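Local coordinates for protein similar to yteR (Bacilus subtilis) (Clostridium acetobutylicum, PDB 4WU0) that probably hydrolyses unsaturated rhamnogalacturonan fragments released from pectin, as a YteR-like glycoside hydrolase of family GH105, at residues Q2-L7 with G349-A354; P110-K113 with F117-K120; G255-N260 with G330-Y335. All coordinates share one frame; numbering follows the deposited sequence.

Contact 1. Residues Q2-L7 with G349-A354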
# COMPACT_ATOMS: atom_id res chain seq x y z
N GLN A 2 -12.90 19.49 -10.98
CA GLN A 2 -13.14 19.31 -9.55
C GLN A 2 -12.01 18.48 -8.92
O GLN A 2 -11.76 17.38 -9.37
CB GLN A 2 -14.47 18.61 -9.32
CG GLN A 2 -14.73 18.22 -7.87
CD GLN A 2 -16.22 18.08 -7.54
OE1 GLN A 2 -16.91 17.19 -8.05
NE2 GLN A 2 -16.71 18.96 -6.68
N LYS A 3 -11.36 19.02 -7.89
CA LYS A 3 -10.19 18.36 -7.31
C LYS A 3 -10.63 17.45 -6.18
O LYS A 3 -10.90 17.89 -5.05
CB LYS A 3 -9.15 19.38 -6.85
CG LYS A 3 -8.65 20.24 -8.02
CD LYS A 3 -7.49 21.14 -7.66
CE LYS A 3 -6.19 20.37 -7.50
NZ LYS A 3 -5.00 21.30 -7.55
N TYR A 4 -10.70 16.17 -6.50
CA TYR A 4 -11.15 15.17 -5.54
C TYR A 4 -10.20 14.97 -4.38
O TYR A 4 -10.62 14.47 -3.33
CB TYR A 4 -11.43 13.83 -6.23
CG TYR A 4 -12.74 13.83 -6.99
CD1 TYR A 4 -12.81 14.28 -8.29
CD2 TYR A 4 -13.91 13.42 -6.38
CE1 TYR A 4 -14.02 14.31 -8.98
CE2 TYR A 4 -15.11 13.43 -7.06
CZ TYR A 4 -15.15 13.88 -8.36
OH TYR A 4 -16.34 13.89 -9.03
N SER A 5 -8.93 15.35 -4.51
CA SER A 5 -8.03 15.15 -3.36
C SER A 5 -8.50 15.98 -2.16
O SER A 5 -8.61 15.48 -1.02
CB SER A 5 -6.56 15.48 -3.70
OG SER A 5 -6.42 16.83 -4.06
N LYS A 6 -8.82 17.23 -2.42
CA LYS A 6 -9.30 18.12 -1.36
C LYS A 6 -10.72 17.75 -0.92
O LYS A 6 -11.04 17.74 0.27
CB LYS A 6 -9.27 19.57 -1.82
CG LYS A 6 -9.83 20.55 -0.79
CD LYS A 6 -9.75 22.00 -1.28
CE LYS A 6 -10.24 22.97 -0.22
NZ LYS A 6 -10.14 24.37 -0.71
N LEU A 7 -11.59 17.45 -1.88
CA LEU A 7 -12.95 17.11 -1.55
C LEU A 7 -12.98 15.87 -0.66
O LEU A 7 -13.72 15.81 0.31
CB LEU A 7 -13.79 16.89 -2.82
CG LEU A 7 -15.26 16.55 -2.61
CD1 LEU A 7 -16.00 17.60 -1.78
CD2 LEU A 7 -15.98 16.33 -3.95
N GLY A 349 -7.03 6.29 1.54
CA GLY A 349 -5.67 6.76 1.31
C GLY A 349 -5.24 6.65 -0.14
O GLY A 349 -4.79 7.63 -0.74
N PRO A 350 -5.36 5.45 -0.73
CA PRO A 350 -4.99 5.30 -2.14
C PRO A 350 -5.82 6.18 -3.05
O PRO A 350 -5.30 6.68 -4.04
CB PRO A 350 -5.26 3.81 -2.40
CG PRO A 350 -4.98 3.18 -1.07
CD PRO A 350 -5.51 4.14 -0.06
N PHE A 351 -7.10 6.38 -2.74
CA PHE A 351 -7.91 7.29 -3.56
C PHE A 351 -7.40 8.73 -3.49
O PHE A 351 -7.30 9.42 -4.50
CB PHE A 351 -9.40 7.22 -3.20
CG PHE A 351 -10.22 8.14 -4.05
CD1 PHE A 351 -10.57 7.76 -5.32
CD2 PHE A 351 -10.56 9.41 -3.61
CE1 PHE A 351 -11.29 8.64 -6.15
CE2 PHE A 351 -11.29 10.26 -4.43
CZ PHE A 351 -11.64 9.86 -5.71
N LEU A 352 -7.05 9.21 -2.30
CA LEU A 352 -6.45 10.53 -2.18
C LEU A 352 -5.17 10.65 -2.98
O LEU A 352 -4.93 11.66 -3.65
CB LEU A 352 -6.09 10.79 -0.72
CG LEU A 352 -7.24 11.07 0.25
CD1 LEU A 352 -6.77 10.91 1.69
CD2 LEU A 352 -7.75 12.49 -0.00
N LEU A 353 -4.32 9.62 -2.89
CA LEU A 353 -3.04 9.63 -3.59
C LEU A 353 -3.20 9.59 -5.10
O LEU A 353 -2.51 10.31 -5.83
CB LEU A 353 -2.15 8.46 -3.11
CG LEU A 353 -1.73 8.57 -1.64
CD1 LEU A 353 -1.12 7.25 -1.14
CD2 LEU A 353 -0.72 9.70 -1.45
N ALA A 354 -4.11 8.74 -5.59
CA ALA A 354 -4.41 8.71 -7.01
C ALA A 354 -4.93 10.05 -7.48
O ALA A 354 -4.59 10.52 -8.56
CB ALA A 354 -5.43 7.60 -7.31
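The ring of Phe351 meets Tyr4 chiefly at the tyrosine CB, and the two rings approach only obliquely, without stacking. Gln2 CG sits over one face of the Tyr4 ring, offset toward its rim at 4.1 Å above the plane, while the approach to Phe351 is made by the root of the tyrosine side chain: Tyr4 CB reaches Phe351 CE2 at 4.0 Å and is equally far from Phe351 CZ, coming at the phenylalanine ring obliquely. Phe351 gets there because its CG stands anti to the backbone N (chi1 -179°), which carries the far end of the ring toward Tyr4 although its CB does not point that way. Beside this pair, the CD2 methyl of Leu352 lies against the backbone carbonyl of Ser5, 3.3 Å from Ser5 O. Ser5 and Leu352 also bring the two backbones closest, CA to CA 5.0 Å. The contact joins the first turn of helix 4-14, with Lys3 at its N-cap position, to the middle of the last helix, 345-360, so that the two ends of the chain close upon each other in the (alpha/alpha)6-barrel architecture known for GH88 and GH105 enzymes. Tyr295 and Ile299 of helix 288-302 touch both Tyr4 and Phe351 and so extend the apolar cluster. The buried hydroxyl of Ser5 turns to other partners, hydrogen-bonding Glu359 OE1 and Trp40 NE1.

Contact 2. Residues P110-K113 with F117-K120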
# COMPACT_ATOMS: atom_id res chain seq x y z
N PRO A 110 12.61 -10.97 11.84
CA PRO A 110 13.02 -12.24 11.23
C PRO A 110 12.91 -12.26 9.72
O PRO A 110 12.03 -11.60 9.15
CB PRO A 110 12.07 -13.28 11.88
CG PRO A 110 10.89 -12.48 12.34
CD PRO A 110 11.46 -11.14 12.74
N ARG A 111 13.79 -13.02 9.09
CA ARG A 111 13.89 -13.06 7.64
C ARG A 111 13.86 -14.48 7.10
O ARG A 111 14.23 -15.44 7.79
CB ARG A 111 15.18 -12.39 7.19
CG ARG A 111 15.20 -10.89 7.39
CD ARG A 111 16.58 -10.37 7.24
NE ARG A 111 16.75 -8.94 7.53
CZ ARG A 111 16.86 -7.98 6.62
NH1 ARG A 111 16.75 -8.25 5.32
NH2 ARG A 111 17.09 -6.73 7.01
N THR A 112 13.43 -14.60 5.84
CA THR A 112 13.43 -15.88 5.15
C THR A 112 14.86 -16.26 4.78
O THR A 112 15.80 -15.49 5.01
CB THR A 112 12.64 -15.81 3.84
OG1 THR A 112 13.30 -14.90 2.96
CG2 THR A 112 11.22 -15.34 4.09
N LYS A 113 15.02 -17.44 4.21
CA LYS A 113 16.34 -17.93 3.84
C LYS A 113 17.02 -17.00 2.82
O LYS A 113 18.25 -16.95 2.74
CB LYS A 113 16.25 -19.37 3.30
CG LYS A 113 15.65 -19.48 1.91
CD LYS A 113 15.58 -20.92 1.36
CE LYS A 113 14.78 -21.87 2.24
NZ LYS A 113 14.44 -23.14 1.52
N PHE A 117 12.02 -9.99 4.87
CA PHE A 117 11.27 -9.93 6.13
C PHE A 117 10.06 -10.90 6.10
O PHE A 117 9.24 -10.88 5.17
CB PHE A 117 10.70 -8.53 6.35
CG PHE A 117 11.73 -7.43 6.48
CD1 PHE A 117 12.83 -7.57 7.32
CD2 PHE A 117 11.55 -6.23 5.81
CE1 PHE A 117 13.76 -6.53 7.45
CE2 PHE A 117 12.45 -5.19 5.94
CZ PHE A 117 13.56 -5.34 6.76
N TRP A 118 9.93 -11.70 7.15
CA TRP A 118 8.67 -12.37 7.42
C TRP A 118 7.56 -11.32 7.57
O TRP A 118 7.76 -10.25 8.13
CB TRP A 118 8.71 -13.12 8.74
CG TRP A 118 9.60 -14.30 8.82
CD1 TRP A 118 10.39 -14.82 7.82
CD2 TRP A 118 9.77 -15.16 9.95
NE1 TRP A 118 11.05 -15.94 8.28
CE2 TRP A 118 10.70 -16.16 9.59
CE3 TRP A 118 9.25 -15.15 11.25
CZ2 TRP A 118 11.09 -17.16 10.47
CZ3 TRP A 118 9.64 -16.15 12.13
CH2 TRP A 118 10.56 -17.14 11.74
N HIS A 119 6.37 -11.65 7.09
CA HIS A 119 5.25 -10.73 7.22
C HIS A 119 4.97 -10.37 8.71
O HIS A 119 4.80 -9.18 9.06
CB HIS A 119 4.02 -11.32 6.57
CG HIS A 119 2.94 -10.31 6.41
ND1 HIS A 119 3.12 -9.17 5.66
CD2 HIS A 119 1.70 -10.22 6.96
CE1 HIS A 119 2.04 -8.42 5.75
NE2 HIS A 119 1.17 -9.04 6.52
N LYS A 120 4.93 -11.38 9.58
CA LYS A 120 4.83 -11.16 11.01
C LYS A 120 5.49 -12.33 11.72
O LYS A 120 5.64 -13.41 11.14
CB LYS A 120 3.38 -11.09 11.52
CG LYS A 120 2.47 -10.09 10.83
CD LYS A 120 1.09 -10.03 11.49
CE LYS A 120 0.16 -9.10 10.73
NZ LYS A 120 -1.16 -9.03 11.39
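Pro110 lies over one face of the Trp118 indole, its CB 3.6 Å from the centroid of the six-membered ring, a CH-pi contact. Pro110 CG packs against the indole as well, 3.3 Å from Trp118 CE3, and the proline side chain runs roughly perpendicular to the direction of the tryptophan. In the backbone, Trp118 N donates to Pro110 O over 2.9 Å, with 162° at the hydrogen; the same oxygen receives a CA-H...O contact from Phe117. The carbonyl of Pro110 therefore holds the backbone of the residue whose indole its ring covers. Within the long connection between helix 93-108 and strand 126-128 the chain doubles back here over three residues, and Arg111 and Phe117 form a single beta bridge without growing into a regular hairpin. Although Arg111 CB points away from Phe117, its CG is anti to the carbonyl carbon (chi1 -70°) and the chain is extended from CG to NE, which brings the guanidinium back along the phenylalanine. Phe117 CE1 sits over one face of the guanidinium, offset toward its rim and 3.4 Å from Arg111 NH2, but the two planes stand 52° apart, so the groups do not stack. The guanidinium is held by others: NH2 forms a salt bridge with Asp154, and NH1 bonds to Asn115 O within the loop. Thr112 CG2 rests 3.9 Å from Trp118 CD1, while its OG1 accepts from Val116 N.

Contact 3. Residues G255-N260 with G330-Y335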
# COMPACT_ATOMS: atom_id res chain seq x y z
N GLY A 255 -12.90 -12.10 -13.41
CA GLY A 255 -13.98 -11.13 -13.49
C GLY A 255 -15.35 -11.67 -13.87
O GLY A 255 -16.37 -11.08 -13.54
N GLU A 256 -15.38 -12.79 -14.58
CA GLU A 256 -16.65 -13.38 -15.05
C GLU A 256 -17.30 -14.27 -13.99
O GLU A 256 -18.39 -14.78 -14.21
CB GLU A 256 -16.42 -14.21 -16.31
CG GLU A 256 -16.31 -13.41 -17.60
CD GLU A 256 -16.42 -14.31 -18.82
OE1 GLU A 256 -17.52 -14.37 -19.42
OE2 GLU A 256 -15.42 -14.97 -19.18
N ARG A 257 -16.65 -14.46 -12.85
CA ARG A 257 -17.11 -15.45 -11.87
C ARG A 257 -18.08 -14.83 -10.86
O ARG A 257 -17.79 -13.79 -10.26
CB ARG A 257 -15.89 -16.05 -11.17
CG ARG A 257 -16.21 -17.17 -10.27
CD ARG A 257 -14.92 -17.93 -9.97
NE ARG A 257 -15.17 -19.00 -9.02
CZ ARG A 257 -14.21 -19.76 -8.51
NH1 ARG A 257 -14.50 -20.71 -7.64
NH2 ARG A 257 -12.95 -19.55 -8.87
N LYS A 258 -19.24 -15.47 -10.70
CA LYS A 258 -20.25 -14.98 -9.78
C LYS A 258 -19.68 -14.77 -8.38
O LYS A 258 -19.00 -15.65 -7.85
CB LYS A 258 -21.41 -15.97 -9.69
CG LYS A 258 -22.23 -16.05 -10.95
CD LYS A 258 -23.09 -14.83 -11.10
CE LYS A 258 -23.57 -14.67 -12.52
NZ LYS A 258 -25.03 -14.79 -12.59
N GLY A 259 -19.97 -13.61 -7.80
CA GLY A 259 -19.47 -13.25 -6.50
C GLY A 259 -18.36 -12.22 -6.58
O GLY A 259 -18.17 -11.44 -5.65
N ASN A 260 -17.61 -12.21 -7.69
CA ASN A 260 -16.50 -11.27 -7.80
C ASN A 260 -17.08 -9.87 -7.96
O ASN A 260 -18.25 -9.73 -8.35
CB ASN A 260 -15.62 -11.61 -9.01
CG ASN A 260 -14.17 -11.19 -8.83
OD1 ASN A 260 -13.80 -10.45 -7.91
ND2 ASN A 260 -13.32 -11.66 -9.74
N GLY A 330 -7.56 -18.71 1.43
CA GLY A 330 -7.18 -18.03 0.20
C GLY A 330 -7.94 -18.49 -1.03
O GLY A 330 -7.59 -18.12 -2.16
N SER A 331 -9.01 -19.25 -0.81
CA SER A 331 -9.88 -19.66 -1.91
C SER A 331 -10.70 -18.49 -2.43
O SER A 331 -10.80 -17.44 -1.80
CB SER A 331 -10.84 -20.75 -1.46
OG SER A 331 -11.74 -20.24 -0.47
N PHE A 332 -11.29 -18.68 -3.60
CA PHE A 332 -12.18 -17.67 -4.16
C PHE A 332 -13.31 -17.36 -3.17
O PHE A 332 -13.61 -16.19 -2.88
CB PHE A 332 -12.73 -18.15 -5.51
CG PHE A 332 -13.68 -17.18 -6.17
CD1 PHE A 332 -13.22 -16.13 -6.93
CD2 PHE A 332 -15.06 -17.33 -6.01
CE1 PHE A 332 -14.09 -15.23 -7.51
CE2 PHE A 332 -15.94 -16.45 -6.61
CZ PHE A 332 -15.44 -15.39 -7.36
N ALA A 333 -13.93 -18.40 -2.63
CA ALA A 333 -15.00 -18.20 -1.65
C ALA A 333 -14.51 -17.38 -0.46
O ALA A 333 -15.22 -16.48 0.01
CB ALA A 333 -15.60 -19.53 -1.21
N TYR A 334 -13.29 -17.65 0.00
CA TYR A 334 -12.71 -16.88 1.09
C TYR A 334 -12.62 -15.39 0.71
O TYR A 334 -13.01 -14.53 1.51
CB TYR A 334 -11.32 -17.42 1.55
CG TYR A 334 -10.69 -16.34 2.37
CD1 TYR A 334 -11.18 -16.03 3.64
CD2 TYR A 334 -9.70 -15.53 1.82
CE1 TYR A 334 -10.71 -14.96 4.35
CE2 TYR A 334 -9.20 -14.44 2.54
CZ TYR A 334 -9.72 -14.16 3.78
OH TYR A 334 -9.23 -13.07 4.46
N TYR A 335 -12.08 -15.06 -0.46
CA TYR A 335 -11.89 -13.65 -0.79
C TYR A 335 -13.22 -12.92 -0.95
O TYR A 335 -13.31 -11.74 -0.65
CB TYR A 335 -11.02 -13.46 -2.04
CG TYR A 335 -9.55 -13.63 -1.76
CD1 TYR A 335 -8.82 -12.63 -1.13
CD2 TYR A 335 -8.89 -14.82 -2.09
CE1 TYR A 335 -7.48 -12.78 -0.86
CE2 TYR A 335 -7.55 -14.97 -1.82
CZ TYR A 335 -6.85 -13.96 -1.20
OH TYR A 335 -5.49 -14.11 -0.91
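Arg257 begins a type II beta turn, closed by Asn260 N bonding to Arg257 O, and lays its whole side chain across Phe332 in the first turn of helix 332-337. Arg257 CB starts near the outer end of the ring, 3.9 Å from Phe332 CZ. Arg257 CG follows at 3.5 Å from Phe332 CZ, and Arg257 CD then passes almost over the middle, 3.6 Å from the Phe332 ring centroid in a CH-pi contact. Arg257 NE comes next, 3.4 Å from Phe332 CD2. Finally the guanidinium settles flat over the Phe332 CG end of the ring, Arg257 CZ 3.9 Å from the centroid of the Phe332 ring and the planes 7° apart, a stacked cation-pi pair; Arg257 NH2 reaches as far as Phe332 CB. The extended arginine and the phenylalanine, whose CG is anti to the backbone N (chi1 179°), run antiparallel, each passing along the other, which gives this long overlap. Around Phe332, Asn260 CB touches CZ, while the Asn260 amide donates to the backbone oxygens of Glu254 and Val251. Ser331 caps the helix that presents the ring, its OG accepting from Tyr334 N at 3.1 Å. In the plane of the ring, at its edge, the carbonyl O of Lys258 stands 3.4 Å from Phe332 CE2.

Contact 1 is the buried one, joining the first and last helices of the chain through side-chain packing, one methyl against a backbone carbonyl, with no hydrogen bond across it. Contact 3 is a surface contact and contact 2 partly buried; both involve loops, and each sets an arginine beside a phenylalanine, flat in contact 3 but steeply inclined in contact 2. Only contact 2, whose segments are four residues apart at their nearest ends, has a hydrogen bond between them, whereas contact 3 joins a turn to a helix 70 residues later. No two contacts share an element of secondary structure. Contacts 1 and 2 lie on opposite sides of the chain's centre, their centres about 34 Å apart.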